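Local coordinates for protein 2-methyl-3-hydroxypyridine-5-carboxylic acid oxygenase (Mesorhizobium loti, PDB 3ALJ) that probably catalyses the FAD-dependent oxygenation and ring opening of 2-methyl-3-hydroxypyridine-5-carboxylic acid, a step in the bacterial breakdown of vitamin B6, at residues I166-D171 / T273-W278; W206-R211 / V246-F251; S277-K282 / A324-E329. All coordinates share one frame; numbering follows the deposited sequence.

Contact 1: residues I166-D171 / T273-W278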
loop_
_atom_site.group_PDB
_atom_site.type_symbol
_atom_site.label_atom_id
_atom_site.label_comp_id
_atom_site.label_asym_id
_atom_site.label_seq_id
_atom_site.Cartn_x
_atom_site.Cartn_y
_atom_site.Cartn_z
ATOM N N ILE A 166 -8.690 0.688 -22.563
ATOM C CA ILE A 166 -9.864 -0.127 -22.795
ATOM C C ILE A 166 -11.118 0.659 -22.466
ATOM O O ILE A 166 -12.146 0.533 -23.225
ATOM C CB ILE A 166 -9.769 -1.436 -21.920
ATOM C CG1 ILE A 166 -8.646 -2.268 -22.442
ATOM C CG2 ILE A 166 -11.143 -2.208 -21.871
ATOM C CD1 ILE A 166 -8.254 -3.466 -21.556
ATOM N N GLY A 167 -11.125 1.421 -21.368
ATOM C CA GLY A 167 -12.290 2.189 -21.030
ATOM C C GLY A 167 -13.081 1.503 -19.980
ATOM O O GLY A 167 -13.801 0.511 -20.286
ATOM N N PHE A 168 -12.892 1.923 -18.713
ATOM C CA PHE A 168 -13.752 1.393 -17.654
ATOM C C PHE A 168 -14.444 2.496 -16.960
ATOM O O PHE A 168 -13.844 3.592 -16.644
ATOM C CB PHE A 168 -12.816 0.725 -16.563
ATOM C CG PHE A 168 -12.347 -0.596 -16.917
ATOM C CD1 PHE A 168 -11.295 -0.708 -17.852
ATOM C CD2 PHE A 168 -12.897 -1.768 -16.315
ATOM C CE1 PHE A 168 -10.754 -2.033 -18.189
ATOM C CE2 PHE A 168 -12.394 -3.055 -16.623
ATOM C CZ PHE A 168 -11.337 -3.221 -17.598
ATOM N N LYS A 169 -15.750 2.361 -16.792
ATOM C CA LYS A 169 -16.548 3.377 -16.122
ATOM C C LYS A 169 -15.971 3.440 -14.667
ATOM O O LYS A 169 -15.794 2.430 -13.985
ATOM C CB LYS A 169 -18.049 2.871 -16.110
ATOM C CG LYS A 169 -19.004 3.802 -15.435
ATOM C CD LYS A 169 -20.455 3.155 -15.653
ATOM C CE LYS A 169 -21.583 3.836 -14.819
ATOM N NZ LYS A 169 -21.449 3.544 -13.330
ATOM N N GLN A 170 -15.840 4.656 -14.216
ATOM C CA GLN A 170 -15.046 4.875 -12.948
ATOM C C GLN A 170 -15.393 6.222 -12.338
ATOM O O GLN A 170 -15.802 7.184 -13.032
ATOM C CB GLN A 170 -13.568 4.864 -13.315
ATOM C CG GLN A 170 -13.170 6.033 -14.261
ATOM C CD GLN A 170 -11.740 5.954 -14.784
ATOM O OE1 GLN A 170 -10.888 6.693 -14.336
ATOM N NE2 GLN A 170 -11.496 4.996 -15.602
ATOM N N ASP A 171 -15.106 6.292 -11.038
ATOM C CA ASP A 171 -14.922 7.602 -10.375
ATOM C C ASP A 171 -13.506 7.704 -9.804
ATOM O O ASP A 171 -13.084 6.736 -9.102
ATOM C CB ASP A 171 -15.922 7.866 -9.248
ATOM C CG ASP A 171 -17.341 8.100 -9.776
ATOM O OD1 ASP A 171 -17.566 8.964 -10.703
ATOM O OD2 ASP A 171 -18.268 7.437 -9.231
ATOM N N THR A 273 -9.806 5.511 -6.572
ATOM C CA THR A 273 -10.444 4.976 -7.851
ATOM C C THR A 273 -11.442 3.929 -7.470
ATOM O O THR A 273 -11.224 3.094 -6.581
ATOM C CB THR A 273 -9.406 4.348 -8.897
ATOM O OG1 THR A 273 -8.634 3.325 -8.215
ATOM C CG2 THR A 273 -8.383 5.380 -9.297
ATOM N N LYS A 274 -12.564 3.964 -8.197
ATOM C CA LYS A 274 -13.552 2.893 -8.003
ATOM C C LYS A 274 -14.164 2.596 -9.399
ATOM O O LYS A 274 -14.465 3.594 -10.098
ATOM C CB LYS A 274 -14.710 3.232 -7.018
ATOM C CG LYS A 274 -15.575 1.944 -6.707
ATOM C CD LYS A 274 -16.495 2.337 -5.552
ATOM C CE LYS A 274 -17.334 1.103 -5.279
ATOM N NZ LYS A 274 -18.204 1.494 -4.022
ATOM N N LEU A 275 -14.242 1.297 -9.751
ATOM C CA LEU A 275 -14.620 0.919 -11.132
ATOM C C LEU A 275 -15.890 0.054 -11.175
ATOM O O LEU A 275 -16.139 -0.665 -10.255
ATOM C CB LEU A 275 -13.525 0.067 -11.777
ATOM C CG LEU A 275 -12.121 0.646 -11.950
ATOM C CD1 LEU A 275 -11.178 -0.271 -12.793
ATOM C CD2 LEU A 275 -11.878 2.040 -12.077
ATOM N N ASP A 276 -16.566 0.111 -12.326
ATOM C CA ASP A 276 -17.765 -0.744 -12.628
ATOM C C ASP A 276 -17.349 -2.242 -12.458
ATOM O O ASP A 276 -18.079 -3.110 -11.931
ATOM C CB ASP A 276 -18.319 -0.402 -14.040
ATOM C CG ASP A 276 -19.558 -1.218 -14.399
ATOM O OD1 ASP A 276 -19.480 -1.997 -15.386
ATOM O OD2 ASP A 276 -20.566 -1.023 -13.698
ATOM N N SER A 277 -16.181 -2.546 -13.019
ATOM C CA SER A 277 -15.652 -3.895 -13.015
ATOM C C SER A 277 -14.171 -3.894 -13.071
ATOM O O SER A 277 -13.602 -2.819 -13.367
ATOM C CB SER A 277 -16.278 -4.745 -14.171
ATOM O OG SER A 277 -15.694 -4.270 -15.378
ATOM N N TRP A 278 -13.564 -5.037 -12.813
ATOM C CA TRP A 278 -12.052 -5.136 -12.783
ATOM C C TRP A 278 -11.488 -5.957 -13.885
ATOM O O TRP A 278 -10.294 -6.152 -13.979
ATOM C CB TRP A 278 -11.605 -5.772 -11.439
ATOM C CG TRP A 278 -11.893 -4.924 -10.238
ATOM C CD1 TRP A 278 -12.413 -3.634 -10.163
ATOM C CD2 TRP A 278 -11.663 -5.323 -8.897
ATOM N NE1 TRP A 278 -12.511 -3.212 -8.813
ATOM C CE2 TRP A 278 -12.037 -4.256 -8.053
ATOM C CE3 TRP A 278 -11.134 -6.469 -8.328
ATOM C CZ2 TRP A 278 -11.859 -4.320 -6.655
ATOM C CZ3 TRP A 278 -11.004 -6.562 -6.949
ATOM C CH2 TRP A 278 -11.348 -5.496 -6.140
#
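Gln170 and Asp171 pair with Leu275 and Lys274 in an antiparallel strand contact at the margin of the seven-stranded mixed sheet, where strand 170-185 begins and the edge strand 267-275 ends. Asp171 and Lys274 form the hydrogen-bonded pair: Asp171 N gives to Lys274 O at 2.9 Å, and Lys274 N returns a bond to Asp171 O at 3.0 Å. Gln170 faces Leu275 as the non-hydrogen-bonded pair. Beyond the last paired residues the ladder gains one more rung, from Asp276 N to Lys169 O, 3.0 Å and nearly straight (163°).

In this FAD-binding fold the pairing sets strand 267-275 beside 170-185 just after helix 161-166, whose Arg163 packs on Phe168, Gln170, Thr273 and Leu275. Methyl CD2 of Leu275 lies on Gln170 CB at 3.5 Å, while CD1 turns to the Phe168 ring, 4.2 Å from CD2 of that ring. With its CG placed opposite the carbonyl carbon (chi1 -79°), Phe168 lies against the loop that follows strand 267-275, bringing its CD2 to 3.2 Å from Ser277 O, a buried carbonyl with no polar partner in the model. Arg280 makes a cation-pi contact with the same ring. The amide of Gln170 folds back instead of crossing: NE2 donates to Phe168 O at 2.9 Å, that oxygen lying in the amide plane, and NE2 also bonds Asp164 OD1.

Contact 2: residues W206-R211 / V246-F251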
loop_
_atom_site.group_PDB
_atom_site.type_symbol
_atom_site.label_atom_id
_atom_site.label_comp_id
_atom_site.label_asym_id
_atom_site.label_seq_id
_atom_site.Cartn_x
_atom_site.Cartn_y
_atom_site.Cartn_z
ATOM N N TRP A 206 -6.311 21.824 17.928
ATOM C CA TRP A 206 -6.033 23.102 18.524
ATOM C C TRP A 206 -4.602 23.097 18.936
ATOM O O TRP A 206 -4.135 22.085 19.433
ATOM C CB TRP A 206 -7.008 23.341 19.761
ATOM C CG TRP A 206 -6.728 24.652 20.459
ATOM C CD1 TRP A 206 -7.364 25.849 20.164
ATOM C CD2 TRP A 206 -5.688 24.939 21.388
ATOM N NE1 TRP A 206 -6.830 26.811 20.955
ATOM C CE2 TRP A 206 -5.771 26.343 21.660
ATOM C CE3 TRP A 206 -4.779 24.184 22.049
ATOM C CZ2 TRP A 206 -4.953 26.967 22.607
ATOM C CZ3 TRP A 206 -3.876 24.836 22.999
ATOM C CH2 TRP A 206 -3.988 26.221 23.208
ATOM N N PRO A 207 -3.846 24.205 18.793
ATOM C CA PRO A 207 -4.261 25.519 18.289
ATOM C C PRO A 207 -4.248 25.561 16.757
ATOM O O PRO A 207 -4.778 26.531 16.205
ATOM C CB PRO A 207 -3.179 26.464 18.870
ATOM C CG PRO A 207 -1.905 25.594 18.920
ATOM C CD PRO A 207 -2.471 24.195 19.349
ATOM N N ARG A 208 -3.732 24.476 16.100
ATOM C CA ARG A 208 -4.007 24.331 14.675
ATOM C C ARG A 208 -4.104 22.864 14.355
ATOM O O ARG A 208 -3.877 22.006 15.198
ATOM C CB ARG A 208 -2.858 24.870 13.800
ATOM C CG ARG A 208 -2.407 26.281 14.203
ATOM C CD ARG A 208 -1.109 26.678 13.558
ATOM N NE ARG A 208 -0.004 25.812 13.947
ATOM C CZ ARG A 208 0.928 26.121 14.821
ATOM N NH1 ARG A 208 0.768 27.302 15.447
ATOM N NH2 ARG A 208 1.957 25.300 15.079
ATOM N N VAL A 209 -4.551 22.575 13.111
ATOM C CA VAL A 209 -4.847 21.195 12.687
ATOM C C VAL A 209 -3.506 20.680 12.206
ATOM O O VAL A 209 -3.043 21.001 11.056
ATOM C CB VAL A 209 -5.931 21.198 11.600
ATOM C CG1 VAL A 209 -6.202 19.843 11.172
ATOM C CG2 VAL A 209 -7.253 21.831 12.227
ATOM N N GLN A 210 -2.893 19.802 12.987
ATOM C CA GLN A 210 -1.613 19.205 12.642
ATOM C C GLN A 210 -1.591 17.840 13.300
ATOM O O GLN A 210 -1.890 17.733 14.506
ATOM C CB GLN A 210 -0.317 19.969 13.081
ATOM C CG GLN A 210 -0.128 21.258 12.246
ATOM C CD GLN A 210 1.116 22.022 12.707
ATOM O OE1 GLN A 210 0.974 23.218 12.874
ATOM N NE2 GLN A 210 2.268 21.469 12.813
ATOM N N ARG A 211 -1.104 16.852 12.578
ATOM C CA ARG A 211 -1.005 15.475 13.087
ATOM C C ARG A 211 0.306 14.924 12.656
ATOM O O ARG A 211 0.738 15.133 11.490
ATOM C CB ARG A 211 -2.194 14.721 12.460
ATOM C CG ARG A 211 -2.152 13.163 12.643
ATOM C CD ARG A 211 -3.256 12.607 11.750
ATOM N NE ARG A 211 -3.338 11.140 11.845
ATOM C CZ ARG A 211 -4.028 10.381 10.995
ATOM N NH1 ARG A 211 -4.089 9.036 11.168
ATOM N NH2 ARG A 211 -4.676 10.938 9.926
ATOM N N VAL A 246 7.941 21.581 15.224
ATOM C CA VAL A 246 8.471 21.499 16.596
ATOM C C VAL A 246 7.523 22.185 17.605
ATOM O O VAL A 246 7.347 21.652 18.775
ATOM C CB VAL A 246 9.900 22.093 16.633
ATOM C CG1 VAL A 246 10.414 22.228 18.147
ATOM C CG2 VAL A 246 10.849 21.220 15.828
ATOM N N GLU A 247 6.848 23.275 17.223
ATOM C CA GLU A 247 5.940 23.949 18.178
ATOM C C GLU A 247 4.866 22.974 18.684
ATOM O O GLU A 247 4.540 23.008 19.884
ATOM C CB GLU A 247 5.287 25.173 17.552
ATOM C CG GLU A 247 4.247 25.778 18.507
ATOM C CD GLU A 247 3.570 27.045 17.949
ATOM O OE1 GLU A 247 3.263 27.109 16.699
ATOM O OE2 GLU A 247 3.361 27.965 18.794
ATOM N N MET A 248 4.292 22.152 17.785
ATOM C CA MET A 248 3.175 21.309 18.231
ATOM C C MET A 248 3.617 19.900 18.548
ATOM O O MET A 248 2.856 19.247 19.200
ATOM C CB MET A 248 1.954 21.390 17.225
ATOM C CG MET A 248 0.867 22.743 17.516
ATOM S SD MET A 248 -0.169 22.667 16.171
ATOM C CE MET A 248 -1.185 21.353 16.907
ATOM N N PHE A 249 4.855 19.530 18.284
ATOM C CA PHE A 249 5.377 18.199 18.631
ATOM C C PHE A 249 6.781 18.338 19.176
ATOM O O PHE A 249 7.752 17.765 18.653
ATOM C CB PHE A 249 5.382 17.289 17.401
ATOM C CG PHE A 249 4.007 17.232 16.720
ATOM C CD1 PHE A 249 3.611 18.216 15.800
ATOM C CD2 PHE A 249 3.052 16.180 16.979
ATOM C CE1 PHE A 249 2.373 18.222 15.199
ATOM C CE2 PHE A 249 1.777 16.151 16.347
ATOM C CZ PHE A 249 1.403 17.177 15.466
ATOM N N PRO A 250 6.846 19.055 20.319
ATOM C CA PRO A 250 8.220 19.384 20.758
ATOM C C PRO A 250 9.003 18.211 21.216
ATOM O O PRO A 250 10.219 18.175 21.110
ATOM C CB PRO A 250 7.943 20.428 21.893
ATOM C CG PRO A 250 6.569 20.035 22.414
ATOM C CD PRO A 250 5.776 19.791 21.061
ATOM N N PHE A 251 8.333 17.153 21.668
ATOM C CA PHE A 251 8.927 15.921 22.110
ATOM C C PHE A 251 9.592 15.108 20.949
ATOM O O PHE A 251 10.333 14.122 21.197
ATOM C CB PHE A 251 7.896 15.093 22.854
ATOM C CG PHE A 251 6.573 15.156 22.192
ATOM C CD1 PHE A 251 5.608 16.040 22.685
ATOM C CD2 PHE A 251 6.289 14.407 21.041
ATOM C CE1 PHE A 251 4.377 16.236 21.995
ATOM C CE2 PHE A 251 5.073 14.577 20.367
ATOM C CZ PHE A 251 4.123 15.470 20.800
#
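Met248 pushes its thioether into the bend of loop 206-211, with Glu247 meeting Arg208 and Phe249 meeting Gln210 on either side of it in sequence. The loop is the connection of a beta hairpin, joining the antiparallel strands 199-203 and 211-216, and it enters Pro207 through a cis peptide bond; segment 246-251 leads out of helix 242-248.

Of the side chains here, Met248 gives up the most surface. Its chain bends at the last torsion (chi3 81°), and methyl CE comes to rest 3.3 Å from Arg208 O and 4.0 Å from Pro207 CD, the proline and methionine meeting tip to tip. SD lies 3.5 Å from Gln210 OE1 and close to the guanidinium. Phe249 sets its ring obliquely to the Gln210 amide, planes 45° apart, and points its edge at the backbone, with CZ 3.5 Å from Gln210 O.

Arg208 is modelled in two conformers, and all its bonds told here are those of the one given. Its end nitrogens NH1 and NH2 both hold Glu247 OE1, each at 2.8 Å, in a salt bridge. The oxygen lies close to the guanidinium plane, yet both donors reach it from one face of the carboxylate, and the two planes stand 37° apart.

Gln210, itself against Met248 SD, also positions this arginine. Its OE1 takes NE of Arg208 at 3.0 Å and a more bent bond from NH2, OE1 lying in the guanidinium plane, while its NE2 donates to Val244 O of helix 242-248. With an alanine in its place, the guanidinium of this conformer would probably turn more freely for want of the acceptor at NE, Val244 O would lack this donor, and a gap would open beside the sulfur. Further out, Arg211 NH1 makes a salt bridge with Asp201 OD2 of strand 199-203.

Contact 3: residues S277-K282 / A324-E329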
loop_
_atom_site.group_PDB
_atom_site.type_symbol
_atom_site.label_atom_id
_atom_site.label_comp_id
_atom_site.label_asym_id
_atom_site.label_seq_id
_atom_site.Cartn_x
_atom_site.Cartn_y
_atom_site.Cartn_z
ATOM N N SER A 277 -16.181 -2.546 -13.019
ATOM C CA SER A 277 -15.652 -3.895 -13.015
ATOM C C SER A 277 -14.171 -3.894 -13.071
ATOM O O SER A 277 -13.602 -2.819 -13.367
ATOM C CB SER A 277 -16.278 -4.745 -14.171
ATOM O OG SER A 277 -15.694 -4.270 -15.378
ATOM N N TRP A 278 -13.564 -5.037 -12.813
ATOM C CA TRP A 278 -12.052 -5.136 -12.783
ATOM C C TRP A 278 -11.488 -5.957 -13.885
ATOM O O TRP A 278 -10.294 -6.152 -13.979
ATOM C CB TRP A 278 -11.605 -5.772 -11.439
ATOM C CG TRP A 278 -11.893 -4.924 -10.238
ATOM C CD1 TRP A 278 -12.413 -3.634 -10.163
ATOM C CD2 TRP A 278 -11.663 -5.323 -8.897
ATOM N NE1 TRP A 278 -12.511 -3.212 -8.813
ATOM C CE2 TRP A 278 -12.037 -4.256 -8.053
ATOM C CE3 TRP A 278 -11.134 -6.469 -8.328
ATOM C CZ2 TRP A 278 -11.859 -4.320 -6.655
ATOM C CZ3 TRP A 278 -11.004 -6.562 -6.949
ATOM C CH2 TRP A 278 -11.348 -5.496 -6.140
ATOM N N THR A 279 -12.360 -6.425 -14.816
ATOM C CA THR A 279 -11.902 -7.425 -15.825
ATOM C C THR A 279 -12.517 -7.089 -17.173
ATOM O O THR A 279 -13.593 -6.467 -17.262
ATOM C CB THR A 279 -12.378 -8.853 -15.470
ATOM O OG1 THR A 279 -13.817 -8.906 -15.524
ATOM C CG2 THR A 279 -11.883 -9.222 -14.048
ATOM N N ARG A 280 -11.780 -7.505 -18.189
ATOM C CA ARG A 280 -12.378 -7.448 -19.556
ATOM C C ARG A 280 -11.637 -8.491 -20.361
ATOM O O ARG A 280 -10.481 -8.365 -20.641
ATOM C CB ARG A 280 -12.303 -6.025 -20.129
ATOM C CG ARG A 280 -13.244 -5.864 -21.332
ATOM C CD ARG A 280 -14.592 -5.472 -20.782
ATOM N NE ARG A 280 -14.536 -4.309 -19.902
ATOM C CZ ARG A 280 -14.582 -3.048 -20.300
ATOM N NH1 ARG A 280 -14.593 -2.100 -19.357
ATOM N NH2 ARG A 280 -14.652 -2.714 -21.577
ATOM N N GLY A 281 -12.360 -9.552 -20.738
ATOM C CA GLY A 281 -11.665 -10.601 -21.445
ATOM C C GLY A 281 -10.499 -11.187 -20.644
ATOM O O GLY A 281 -10.732 -11.761 -19.529
ATOM N N LYS A 282 -9.312 -11.176 -21.222
ATOM C CA LYS A 282 -8.125 -11.723 -20.582
ATOM C C LYS A 282 -7.359 -10.641 -19.762
ATOM O O LYS A 282 -6.283 -10.970 -19.334
ATOM C CB LYS A 282 -7.181 -12.332 -21.586
ATOM C CG LYS A 282 -7.831 -13.576 -22.368
ATOM C CD LYS A 282 -6.868 -13.934 -23.565
ATOM C CE LYS A 282 -7.517 -14.698 -24.766
ATOM N NZ LYS A 282 -8.045 -15.875 -24.147
ATOM N N ALA A 324 -12.110 -17.463 -15.171
ATOM C CA ALA A 324 -11.368 -17.303 -13.884
ATOM C C ALA A 324 -11.347 -15.879 -13.409
ATOM O O ALA A 324 -11.494 -15.647 -12.181
ATOM C CB ALA A 324 -9.985 -17.828 -13.957
ATOM N N LEU A 325 -11.211 -14.970 -14.341
ATOM C CA LEU A 325 -11.235 -13.536 -13.937
ATOM C C LEU A 325 -12.535 -13.049 -13.389
ATOM O O LEU A 325 -12.584 -12.286 -12.405
ATOM C CB LEU A 325 -10.813 -12.601 -15.115
ATOM C CG LEU A 325 -9.254 -12.479 -15.237
ATOM C CD1 LEU A 325 -8.344 -13.626 -15.003
ATOM C CD2 LEU A 325 -8.843 -11.706 -16.578
ATOM N N VAL A 326 -13.673 -13.467 -14.007
ATOM C CA VAL A 326 -14.937 -13.129 -13.500
ATOM C C VAL A 326 -15.123 -13.803 -12.098
ATOM O O VAL A 326 -15.630 -13.147 -11.162
ATOM C CB VAL A 326 -15.989 -13.590 -14.548
ATOM C CG1 VAL A 326 -17.465 -13.551 -13.951
ATOM C CG2 VAL A 326 -15.986 -12.639 -15.722
ATOM N N ALA A 327 -14.697 -15.065 -11.949
ATOM C CA ALA A 327 -14.935 -15.691 -10.635
ATOM C C ALA A 327 -14.102 -14.938 -9.573
ATOM O O ALA A 327 -14.538 -14.817 -8.435
ATOM C CB ALA A 327 -14.508 -17.140 -10.698
ATOM N N TRP A 328 -12.904 -14.530 -9.993
ATOM C CA TRP A 328 -12.002 -13.832 -9.018
ATOM C C TRP A 328 -12.606 -12.545 -8.519
ATOM O O TRP A 328 -12.679 -12.314 -7.288
ATOM C CB TRP A 328 -10.740 -13.500 -9.761
ATOM C CG TRP A 328 -9.838 -12.444 -9.133
ATOM C CD1 TRP A 328 -9.056 -12.577 -7.978
ATOM C CD2 TRP A 328 -9.582 -11.128 -9.688
ATOM N NE1 TRP A 328 -8.364 -11.365 -7.759
ATOM C CE2 TRP A 328 -8.705 -10.500 -8.789
ATOM C CE3 TRP A 328 -10.058 -10.411 -10.823
ATOM C CZ2 TRP A 328 -8.146 -9.253 -9.058
ATOM C CZ3 TRP A 328 -9.564 -9.131 -11.042
ATOM C CH2 TRP A 328 -8.686 -8.554 -10.111
ATOM N N GLU A 329 -13.036 -11.661 -9.415
ATOM C CA GLU A 329 -13.692 -10.450 -8.949
ATOM C C GLU A 329 -14.898 -10.709 -8.038
ATOM O O GLU A 329 -15.098 -10.094 -6.988
ATOM C CB GLU A 329 -14.028 -9.468 -10.114
ATOM C CG GLU A 329 -14.648 -8.173 -9.670
ATOM C CD GLU A 329 -15.014 -7.218 -10.822
ATOM O OE1 GLU A 329 -14.643 -7.450 -11.953
ATOM O OE2 GLU A 329 -15.787 -6.308 -10.484
HETATM O O HOH W 1 -15.575 -9.320 -13.541
#
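Glu329 lies across Trp278, the carboxylate and indole planes only 20° apart, and this near-parallel pairing sets the contact between segment 277-282 and helix 321-349. CG of Glu329 sits 3.8 Å above the indole plane, offset toward the rim. The side chain is fully extended, with CG trans to the backbone N (chi1 -177°), which carries the carboxylate off the helix to the backbone of the opposing segment. There OE1 accepts Trp278 N at 2.8 Å, the donor standing well above the carboxylate plane. A water, donating to OE1 at 2.6 Å, also bonds Thr279 OG1, so one oxygen is gripped by both an amide and a bridging water. The other oxygen, OE2, is held in a salt bridge by Arg333, one turn further along the helix, which would be expected to keep the carboxylate charged.

The Trp328 and Trp278 side chains cross at about a right angle. Their six-membered rings are inclined at 53°, neither stacked nor edge-to-face, and touch through Trp278 CE3 and Trp328 CH2 at 3.7 Å. Thr279 lies at the edge of Trp328: its methyl CG2 is near the ring plane, 3.8 Å from CZ3, and 3.5 Å from Leu325 O. Thr279 and Leu325 lie side by side, pointing opposite ways, with CG2 against Leu325 CB, and beyond them Leu325 CD2 reaches Gly281 O at 3.5 Å.

Strand 279-280 is an edge strand of the six-stranded sheet, whose parallel strands 36-40, 13-17 and 151-154 are consistent with the Rossmann-type sheet of FAD-binding proteins. Helix 321-349 packs against the segment through Trp278, Thr279 and Gly281; Leu325 and Trp328 also touch Ala284 of strand 283-285 and Leu311 of helix 300-314, where Trp328 NE1 bonds Asn307 O.

Overall arrangement
From the N terminus, the chain first reaches segment 166-171, which opens the long loop closed by contact 1 at 273-278. Contact 2 is nested within that loop: hairpin connection 206-211 meets 246-251 about 40 Å away, centre to centre, without touching contact 1. Where contact 1 closes, contact 3 opens, sharing Ser277 and Trp278, and it closes on helix 321-349. Contact 1 pairs two strands of the seven-stranded sheet, and contact 3 ties the segment around strand 279-280 to the long helix; the shared residues link the two sheets, as does Arg280 NH1, which probably bonds Gly167 O at 2.9 Å. Contact 2 lies across the chain's centre from contact 3.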